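Local coordinates for diaphanous protein (Entamoeba histolytica, PDB 4DVG) that is a diaphanous-type formin whose GTPase-binding and FH3 region probably receives Rho-family GTPase signals that control actin filament assembly, at residues 259-264 against 295-300; 223-228 against 242-247. One frame throughout, in Å; residues are numbered along the deposited sequence.

Contact 1 of 2, residues 259-264 against 295-300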
ATOM      1  N   ASP B 259      14.653  25.236 -23.311  1.00 48.32           N
ATOM      2  CA  ASP B 259      14.978  23.993 -24.025  1.00 51.90           C
ATOM      3  C   ASP B 259      14.078  22.785 -23.723  1.00 58.94           C
ATOM      4  O   ASP B 259      13.579  22.124 -24.643  1.00 63.70           O
ATOM      5  CB  ASP B 259      16.441  23.615 -23.752  1.00 59.34           C
ATOM      6  CG  ASP B 259      16.912  22.437 -24.588  1.00 72.90           C
ATOM      7  OD1 ASP B 259      17.224  22.638 -25.790  1.00 74.44           O
ATOM      8  OD2 ASP B 259      16.983  21.313 -24.037  1.00 77.20           O
ATOM      9  N   VAL B 260      13.912  22.482 -22.436  1.00 54.29           N
ATOM     10  CA  VAL B 260      13.045  21.402 -21.977  1.00 45.76           C
ATOM     11  C   VAL B 260      11.586  21.649 -22.388  1.00 49.73           C
ATOM     12  O   VAL B 260      10.927  20.782 -22.994  1.00 46.06           O
ATOM     13  CB  VAL B 260      13.126  21.238 -20.443  1.00 40.86           C
ATOM     14  CG1 VAL B 260      11.956  20.435 -19.935  1.00 38.05           C
ATOM     15  CG2 VAL B 260      14.442  20.588 -20.038  1.00 41.48           C
ATOM     16  N   ARG B 261      11.080  22.832 -22.062  1.00 37.20           N
ATOM     17  CA  ARG B 261       9.735  23.192 -22.482  1.00 47.41           C
ATOM     18  C   ARG B 261       9.547  23.148 -24.017  1.00 50.49           C
ATOM     19  O   ARG B 261       8.476  22.763 -24.486  1.00 51.49           O
ATOM     20  CB  ARG B 261       9.307  24.546 -21.912  1.00 39.76           C
ATOM     21  CG  ARG B 261       7.884  24.927 -22.316  1.00 50.30           C
ATOM     22  CD  ARG B 261       7.454  26.249 -21.746  1.00 51.55           C
ATOM     23  NE  ARG B 261       8.634  26.998 -21.352  1.00 65.07           N
ATOM     24  CZ  ARG B 261       8.748  27.667 -20.218  1.00 68.08           C
ATOM     25  NH1 ARG B 261       7.749  27.697 -19.337  1.00 80.72           N
ATOM     26  NH2 ARG B 261       9.862  28.311 -19.980  1.00 56.02           N
ATOM     27  N   ASN B 262      10.565  23.535 -24.792  1.00 52.81           N
ATOM     28  CA  ASN B 262      10.458  23.422 -26.251  1.00 55.89           C
ATOM     29  C   ASN B 262      10.180  21.964 -26.677  1.00 56.71           C
ATOM     30  O   ASN B 262       9.284  21.727 -27.487  1.00 55.28           O
ATOM     31  CB  ASN B 262      11.686  23.974 -26.976  1.00 48.53           C
ATOM     32  CG  ASN B 262      11.699  25.510 -27.069  1.00 49.38           C
ATOM     33  OD1 ASN B 262      10.692  26.192 -26.841  1.00 39.93           O
ATOM     34  ND2 ASN B 262      12.868  26.056 -27.432  1.00 51.77           N
ATOM     35  N   SER B 263      10.931  21.010 -26.112  1.00 47.07           N
ATOM     36  CA  SER B 263      10.683  19.576 -26.312  1.00 48.33           C
ATOM     37  C   SER B 263       9.218  19.201 -26.044  1.00 55.58           C
ATOM     38  O   SER B 263       8.653  18.351 -26.723  1.00 64.17           O
ATOM     39  CB  SER B 263      11.521  18.715 -25.365  1.00 50.48           C
ATOM     40  OG  SER B 263      12.889  19.011 -25.394  1.00 63.55           O
ATOM     41  N   PHE B 264       8.618  19.800 -25.026  1.00 46.33           N
ATOM     42  CA  PHE B 264       7.238  19.487 -24.697  1.00 45.24           C
ATOM     43  C   PHE B 264       6.302  20.188 -25.662  1.00 47.70           C
ATOM     44  O   PHE B 264       5.304  19.622 -26.089  1.00 52.45           O
ATOM     45  CB  PHE B 264       6.900  19.876 -23.245  1.00 48.17           C
ATOM     46  CG  PHE B 264       7.308  18.848 -22.233  1.00 48.24           C
ATOM     47  CD1 PHE B 264       6.557  17.695 -22.057  1.00 45.00           C
ATOM     48  CD2 PHE B 264       8.447  19.030 -21.452  1.00 49.78           C
ATOM     49  CE1 PHE B 264       6.938  16.738 -21.123  1.00 47.89           C
ATOM     50  CE2 PHE B 264       8.841  18.068 -20.520  1.00 46.18           C
ATOM     51  CZ  PHE B 264       8.082  16.927 -20.352  1.00 49.59           C
ATOM     52  N   PHE B 295       1.977  28.090 -17.673  1.00 69.99           N
ATOM     53  CA  PHE B 295       1.800  29.278 -18.508  1.00 72.25           C
ATOM     54  C   PHE B 295       2.467  30.509 -17.919  1.00 76.29           C
ATOM     55  O   PHE B 295       3.172  31.228 -18.625  1.00 75.52           O
ATOM     56  CB  PHE B 295       0.311  29.537 -18.807  1.00 68.87           C
ATOM     57  CG  PHE B 295      -0.269  28.559 -19.783  1.00 65.66           C
ATOM     58  CD1 PHE B 295       0.105  28.598 -21.117  1.00 63.84           C
ATOM     59  CD2 PHE B 295      -1.134  27.570 -19.361  0.46 69.39           C
ATOM     60  CE1 PHE B 295      -0.387  27.694 -22.012  1.00 62.90           C
ATOM     61  CE2 PHE B 295      -1.638  26.661 -20.254  1.00 71.38           C
ATOM     62  CZ  PHE B 295      -1.261  26.720 -21.584  1.00 70.82           C
ATOM     63  N   ASP B 296       2.244  30.736 -16.627  1.00 75.72           N
ATOM     64  CA  ASP B 296       2.883  31.836 -15.917  1.00 74.72           C
ATOM     65  C   ASP B 296       4.415  31.797 -16.068  1.00 71.82           C
ATOM     66  O   ASP B 296       5.056  32.839 -16.164  1.00 80.36           O
ATOM     67  CB  ASP B 296       2.486  31.855 -14.428  1.00 76.76           C
ATOM     68  CG  ASP B 296       1.004  32.176 -14.205  1.00 89.65           C
ATOM     69  OD1 ASP B 296       0.376  32.798 -15.091  0.53 95.74           O
ATOM     70  OD2 ASP B 296       0.464  31.814 -13.133  1.00 91.72           O
ATOM     71  N   SER B 297       4.996  30.607 -16.095  1.00 59.69           N
ATOM     72  CA  SER B 297       6.455  30.467 -16.193  1.00 60.21           C
ATOM     73  C   SER B 297       6.914  30.623 -17.645  1.00 69.35           C
ATOM     74  O   SER B 297       8.001  31.121 -17.908  0.81 72.63           O
ATOM     75  CB  SER B 297       6.900  29.125 -15.586  1.00 53.23           C
ATOM     76  OG  SER B 297       8.234  28.751 -15.884  1.00 52.27           O
ATOM     77  N   TRP B 298       6.061  30.215 -18.581  1.00 73.00           N
ATOM     78  CA  TRP B 298       6.342  30.330 -20.008  1.00 69.64           C
ATOM     79  C   TRP B 298       6.342  31.782 -20.424  1.00 73.47           C
ATOM     80  O   TRP B 298       7.102  32.186 -21.302  1.00 71.13           O
ATOM     81  CB  TRP B 298       5.274  29.606 -20.824  1.00 69.68           C
ATOM     82  CG  TRP B 298       5.571  29.523 -22.278  1.00 63.96           C
ATOM     83  CD1 TRP B 298       6.774  29.740 -22.878  1.00 63.66           C
ATOM     84  CD2 TRP B 298       4.652  29.204 -23.325  1.00 63.77           C
ATOM     85  NE1 TRP B 298       6.668  29.563 -24.231  1.00 63.65           N
ATOM     86  CE2 TRP B 298       5.375  29.232 -24.537  1.00 66.79           C
ATOM     87  CE3 TRP B 298       3.290  28.877 -23.360  1.00 68.73           C
ATOM     88  CZ2 TRP B 298       4.779  28.951 -25.778  1.00 66.51           C
ATOM     89  CZ3 TRP B 298       2.694  28.600 -24.599  1.00 68.85           C
ATOM     90  CH2 TRP B 298       3.441  28.646 -25.787  1.00 66.12           C
ATOM     91  N   GLU B 299       5.476  32.566 -19.794  1.00 75.88           N
ATOM     92  CA  GLU B 299       5.309  33.957 -20.174  1.00 82.69           C
ATOM     93  C   GLU B 299       6.446  34.809 -19.630  1.00 82.29           C
ATOM     94  O   GLU B 299       6.933  35.714 -20.303  1.00 83.47           O
ATOM     95  CB  GLU B 299       3.946  34.486 -19.711  1.00 93.58           C
ATOM     96  CG  GLU B 299       3.623  35.887 -20.214  1.00103.29           C
ATOM     97  OE1 GLU B 299       3.095  35.143 -22.414  1.00105.97           O
ATOM     98  OE2 GLU B 299       4.408  36.909 -22.225  1.00110.68           O
ATOM     99  N   GLU B 300       6.873  34.512 -18.409  1.00 84.75           N
ATOM    100  CA  GLU B 300       7.956  35.265 -17.793  1.00 84.64           C
ATOM    101  C   GLU B 300       9.204  35.049 -18.627  1.00 72.95           C
ATOM    102  O   GLU B 300       9.964  35.973 -18.888  1.00 76.96           O
ATOM    103  CB  GLU B 300       8.161  34.825 -16.339  1.00 95.35           C
ATOM    104  CG  GLU B 300       7.037  35.287 -15.397  1.00115.86           C
ATOM    105  CD  GLU B 300       6.917  34.435 -14.136  1.00126.05           C
ATOM    106  OE1 GLU B 300       7.883  33.703 -13.816  1.00124.95           O
ATOM    107  OE2 GLU B 300       5.852  34.491 -13.472  1.00129.68           O
TER

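Contact 2 of 2, residues 223-228 against 242-247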
ATOM      1  N   LEU B 223       8.014  11.465 -25.340  1.00 49.43           N
ATOM      2  CA  LEU B 223       6.821  11.111 -26.088  1.00 49.97           C
ATOM      3  C   LEU B 223       5.919  10.110 -25.363  1.00 58.71           C
ATOM      4  O   LEU B 223       4.742  10.388 -25.130  1.00 68.82           O
ATOM      5  CB  LEU B 223       7.182  10.604 -27.471  1.00 47.64           C
ATOM      6  CG  LEU B 223       6.014  10.292 -28.392  1.00 48.36           C
ATOM      7  CD1 LEU B 223       5.117  11.521 -28.596  1.00 45.92           C
ATOM      8  CD2 LEU B 223       6.550   9.793 -29.700  1.00 50.20           C
ATOM      9  N   SER B 224       6.453   8.956 -24.986  1.00 50.89           N
ATOM     10  CA  SER B 224       5.582   7.947 -24.392  1.00 54.75           C
ATOM     11  C   SER B 224       4.973   8.355 -23.032  1.00 57.62           C
ATOM     12  O   SER B 224       3.787   8.108 -22.791  1.00 59.90           O
ATOM     13  CB  SER B 224       6.231   6.557 -24.360  1.00 49.62           C
ATOM     14  OG  SER B 224       7.514   6.598 -23.808  1.00 63.52           O
ATOM     15  N   PHE B 225       5.766   8.980 -22.161  1.00 47.19           N
ATOM     16  CA  PHE B 225       5.215   9.578 -20.946  1.00 46.09           C
ATOM     17  C   PHE B 225       4.080  10.539 -21.283  1.00 54.51           C
ATOM     18  O   PHE B 225       2.980  10.460 -20.717  1.00 56.55           O
ATOM     19  CB  PHE B 225       6.303  10.311 -20.158  1.00 39.56           C
ATOM     20  CG  PHE B 225       5.786  11.331 -19.205  1.00 44.17           C
ATOM     21  CD1 PHE B 225       4.703  11.065 -18.390  1.00 37.77           C
ATOM     22  CD2 PHE B 225       6.408  12.560 -19.097  1.00 49.09           C
ATOM     23  CE1 PHE B 225       4.240  12.017 -17.494  1.00 39.93           C
ATOM     24  CE2 PHE B 225       5.956  13.519 -18.193  1.00 44.86           C
ATOM     25  CZ  PHE B 225       4.853  13.244 -17.397  1.00 49.79           C
ATOM     26  N   PHE B 226       4.342  11.447 -22.213  1.00 44.14           N
ATOM     27  CA  PHE B 226       3.355  12.455 -22.524  1.00 45.88           C
ATOM     28  C   PHE B 226       2.074  11.824 -23.090  1.00 52.76           C
ATOM     29  O   PHE B 226       0.966  12.286 -22.824  1.00 61.49           O
ATOM     30  CB  PHE B 226       3.934  13.492 -23.483  1.00 44.85           C
ATOM     31  CG  PHE B 226       2.911  14.407 -24.055  1.00 48.05           C
ATOM     32  CD1 PHE B 226       2.448  15.490 -23.323  1.00 42.07           C
ATOM     33  CD2 PHE B 226       2.384  14.171 -25.315  1.00 42.54           C
ATOM     34  CE1 PHE B 226       1.482  16.343 -23.845  1.00 44.08           C
ATOM     35  CE2 PHE B 226       1.411  15.015 -25.844  1.00 54.60           C
ATOM     36  CZ  PHE B 226       0.969  16.111 -25.104  1.00 53.00           C
ATOM     37  N   SER B 227       2.226  10.757 -23.858  1.00 46.64           N
ATOM     38  CA  SER B 227       1.066  10.135 -24.469  1.00 49.19           C
ATOM     39  C   SER B 227       0.223   9.326 -23.447  1.00 44.79           C
ATOM     40  O   SER B 227      -0.993   9.203 -23.609  1.00 47.71           O
ATOM     41  CB  SER B 227       1.474   9.312 -25.701  1.00 45.65           C
ATOM     42  OG  SER B 227       2.235   8.188 -25.304  0.48 53.39           O
ATOM     43  N   LEU B 228       0.874   8.788 -22.414  1.00 43.28           N
ATOM     44  CA  LEU B 228       0.191   8.230 -21.255  1.00 46.46           C
ATOM     45  C   LEU B 228      -0.619   9.306 -20.545  1.00 52.43           C
ATOM     46  O   LEU B 228      -1.809   9.132 -20.280  1.00 59.94           O
ATOM     47  CB  LEU B 228       1.191   7.659 -20.259  1.00 45.37           C
ATOM     48  CG  LEU B 228       1.893   6.350 -20.608  1.00 48.15           C
ATOM     49  CD1 LEU B 228       2.709   5.938 -19.418  1.00 47.99           C
ATOM     50  CD2 LEU B 228       0.922   5.276 -20.931  1.00 43.15           C
ATOM     51  N   LEU B 242       1.526  16.429 -14.464  1.00 50.53           N
ATOM     52  CA  LEU B 242       1.801  17.853 -14.453  1.00 52.59           C
ATOM     53  C   LEU B 242       2.959  18.206 -13.522  1.00 56.45           C
ATOM     54  O   LEU B 242       3.816  19.011 -13.862  1.00 56.26           O
ATOM     55  CB  LEU B 242       0.543  18.637 -14.096  1.00 51.87           C
ATOM     56  CG  LEU B 242      -0.369  18.653 -15.326  1.00 55.12           C
ATOM     57  CD1 LEU B 242      -1.818  18.981 -15.019  1.00 56.34           C
ATOM     58  CD2 LEU B 242       0.219  19.627 -16.347  1.00 55.11           C
ATOM     59  N   VAL B 243       2.983  17.597 -12.348  1.00 59.51           N
ATOM     60  CA  VAL B 243       4.022  17.898 -11.385  1.00 54.13           C
ATOM     61  C   VAL B 243       5.381  17.526 -11.946  1.00 50.90           C
ATOM     62  O   VAL B 243       6.338  18.275 -11.815  1.00 46.81           O
ATOM     63  CB  VAL B 243       3.776  17.189 -10.054  1.00 56.88           C
ATOM     64  CG1 VAL B 243       4.937  17.412  -9.140  1.00 53.44           C
ATOM     65  CG2 VAL B 243       2.479  17.685  -9.419  1.00 53.69           C
ATOM     66  N   LEU B 244       5.457  16.382 -12.608  1.00 46.82           N
ATOM     67  CA  LEU B 244       6.713  15.949 -13.222  1.00 46.77           C
ATOM     68  C   LEU B 244       7.181  16.916 -14.322  1.00 54.24           C
ATOM     69  O   LEU B 244       8.368  17.246 -14.432  1.00 64.52           O
ATOM     70  CB  LEU B 244       6.563  14.544 -13.818  1.00 43.10           C
ATOM     71  CG  LEU B 244       7.851  14.072 -14.470  1.00 41.62           C
ATOM     72  CD1 LEU B 244       8.926  14.176 -13.424  1.00 42.49           C
ATOM     73  CD2 LEU B 244       7.740  12.663 -15.039  1.00 38.46           C
ATOM     74  N   ILE B 245       6.236  17.355 -15.144  1.00 43.90           N
ATOM     75  CA  ILE B 245       6.540  18.216 -16.266  1.00 42.91           C
ATOM     76  C   ILE B 245       7.101  19.521 -15.762  1.00 49.84           C
ATOM     77  O   ILE B 245       8.193  19.918 -16.157  1.00 47.94           O
ATOM     78  CB  ILE B 245       5.319  18.461 -17.163  1.00 41.17           C
ATOM     79  CG1 ILE B 245       5.075  17.235 -18.044  1.00 40.08           C
ATOM     80  CG2 ILE B 245       5.557  19.649 -18.072  1.00 49.54           C
ATOM     81  CD1 ILE B 245       3.614  17.108 -18.471  1.00 41.78           C
ATOM     82  N   ASN B 246       6.360  20.168 -14.877  1.00 43.36           N
ATOM     83  CA  ASN B 246       6.821  21.390 -14.249  1.00 49.03           C
ATOM     84  C   ASN B 246       8.168  21.267 -13.539  1.00 55.05           C
ATOM     85  O   ASN B 246       8.958  22.207 -13.565  1.00 62.43           O
ATOM     86  CB  ASN B 246       5.737  21.994 -13.348  1.00 47.91           C
ATOM     87  CG  ASN B 246       4.598  22.581 -14.160  1.00 61.97           C
ATOM     88  OD1 ASN B 246       4.774  22.850 -15.357  1.00 55.04           O
ATOM     89  ND2 ASN B 246       3.429  22.775 -13.535  1.00 52.11           N
ATOM     90  N   ASN B 247       8.443  20.111 -12.939  1.00 56.88           N
ATOM     91  CA  ASN B 247       9.738  19.888 -12.305  1.00 58.87           C
ATOM     92  C   ASN B 247      10.840  19.857 -13.354  1.00 54.22           C
ATOM     93  O   ASN B 247      11.909  20.410 -13.150  1.00 59.63           O
ATOM     94  CB  ASN B 247       9.765  18.609 -11.452  1.00 59.08           C
ATOM     95  CG  ASN B 247       8.889  18.716 -10.196  1.00 76.69           C
ATOM     96  OD1 ASN B 247       8.281  19.762  -9.935  1.00 85.24           O
ATOM     97  ND2 ASN B 247       8.802  17.624  -9.426  1.00 75.67           N
TER

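Contact 1 of 2, residues 259-264 against 295-300
This is a helix-to-helix contact in the all-helical FH3 region, where Arg-261 of helix 254-265 reaches across to Ser-297 and Trp-298 of helix 290-309. The two helices do not mesh closely: the nearest CA atoms, those of Arg-261 and Trp-298, are 8.3 Å apart. One long side chain spans most of that gap. Arg-261 runs out straight from its helix, with CG anti to the backbone N (chi1 -179°). It then bends at chi3 (19°), which carries the guanidinium over the backbone of the partner helix.

The methylene CD and the guanidinium share the packing. Arg-261 CD sits over one face of the Trp-298 indole, 4.0 Å from the centroid of the five-membered ring, as a CH-pi contact. Arg-261 NE follows it along the pyrrole side, 3.6 Å from Trp-298 CD1. The guanidinium and indole planes are 23° apart. Trp-298 CA lies over one face of the guanidinium, and Trp-298 CD1 lies above its plane, offset toward the rim. Farther out, Arg-261 NH1 comes 3.6 Å from Ser-297 OG. No hydrogen bond joins the two segments.

The charge of Arg-261 is met just beyond the segment, where NH2 forms a salt bridge with Asp-301. That bond probably helps hold the guanidinium over the helix backbone. Trp-298 also receives Lys-302 in a cation-pi contact and touches Val-270 of helix 269-277. Arg-261 also touches Ile-249 of helix 236-249. One arginine thus links two helices, by its aliphatic part on a tryptophan and by its salt bridge. The setting is consistent with the armadillo-like helical repeats of formin FH3 regions.

Contact 2 of 2, residues 223-228 against 242-247
Phe-225 of the short helix 223-228 makes a small, buried, wholly apolar contact with helix 236-249 in the FH3 region. Leu-244 and Ile-245 receive it on the partner side. A chi1 of 159° swings the Phe-225 ring away from its own backbone N, and the far end of the ring, CE2 and CZ, reaches the other helix.

Leu-244 meets the ring over one face. Its CD2 methyl lies 4.1 Å from the ring centroid and 27° off the ring normal. This is a CH-pi contact displaced toward the CE2-CZ bond, and Leu-244 CD2 comes within 3.7 Å of Phe-225 CE2. The all-helical fold is consistent with the armadillo-like repeats of formin FH3 regions, whose helices pack through such apolar side chains.

Ile-245 comes to the same end of the ring by its CG1 methylene, which is 3.8 Å from CE2 of Phe-225. Its CD1 methyl is near CZ. Leu-244 CD2 and Ile-245 CG1 lie on opposite sides of the ring plane. The leucine methyl stands well above it, while the isoleucine methylene approaches obliquely, beyond the CE2-CZ end. Around them the hydrophobic core continues: Phe-225 also touches Leu-179 of helix 172-187, and Ile-245 touches Leu-269 of helix 269-277. Leu-244 also touches Ser-186 of helix 172-187.

Contacts 1 and 2 follow each other along the chain, and their centres are about 13 Å apart. They are joined by helix 236-249 and helix 254-265, which are consecutive. The direct touch is apolar: Phe-264 CE1 of segment 259-264 lies 3.6 Å from Ile-245 CG1 of segment 242-247. Ile-245 therefore packs against Phe-225 in contact 2 and Phe-264 beside contact 1. Contact 2 is buried, its centre about 14 Å from the centre of the chain; contact 1 is partly buried and farther out, at about 25 Å. Both belong to the FH3 region. Helix 269-277 touches side chains of both contacts.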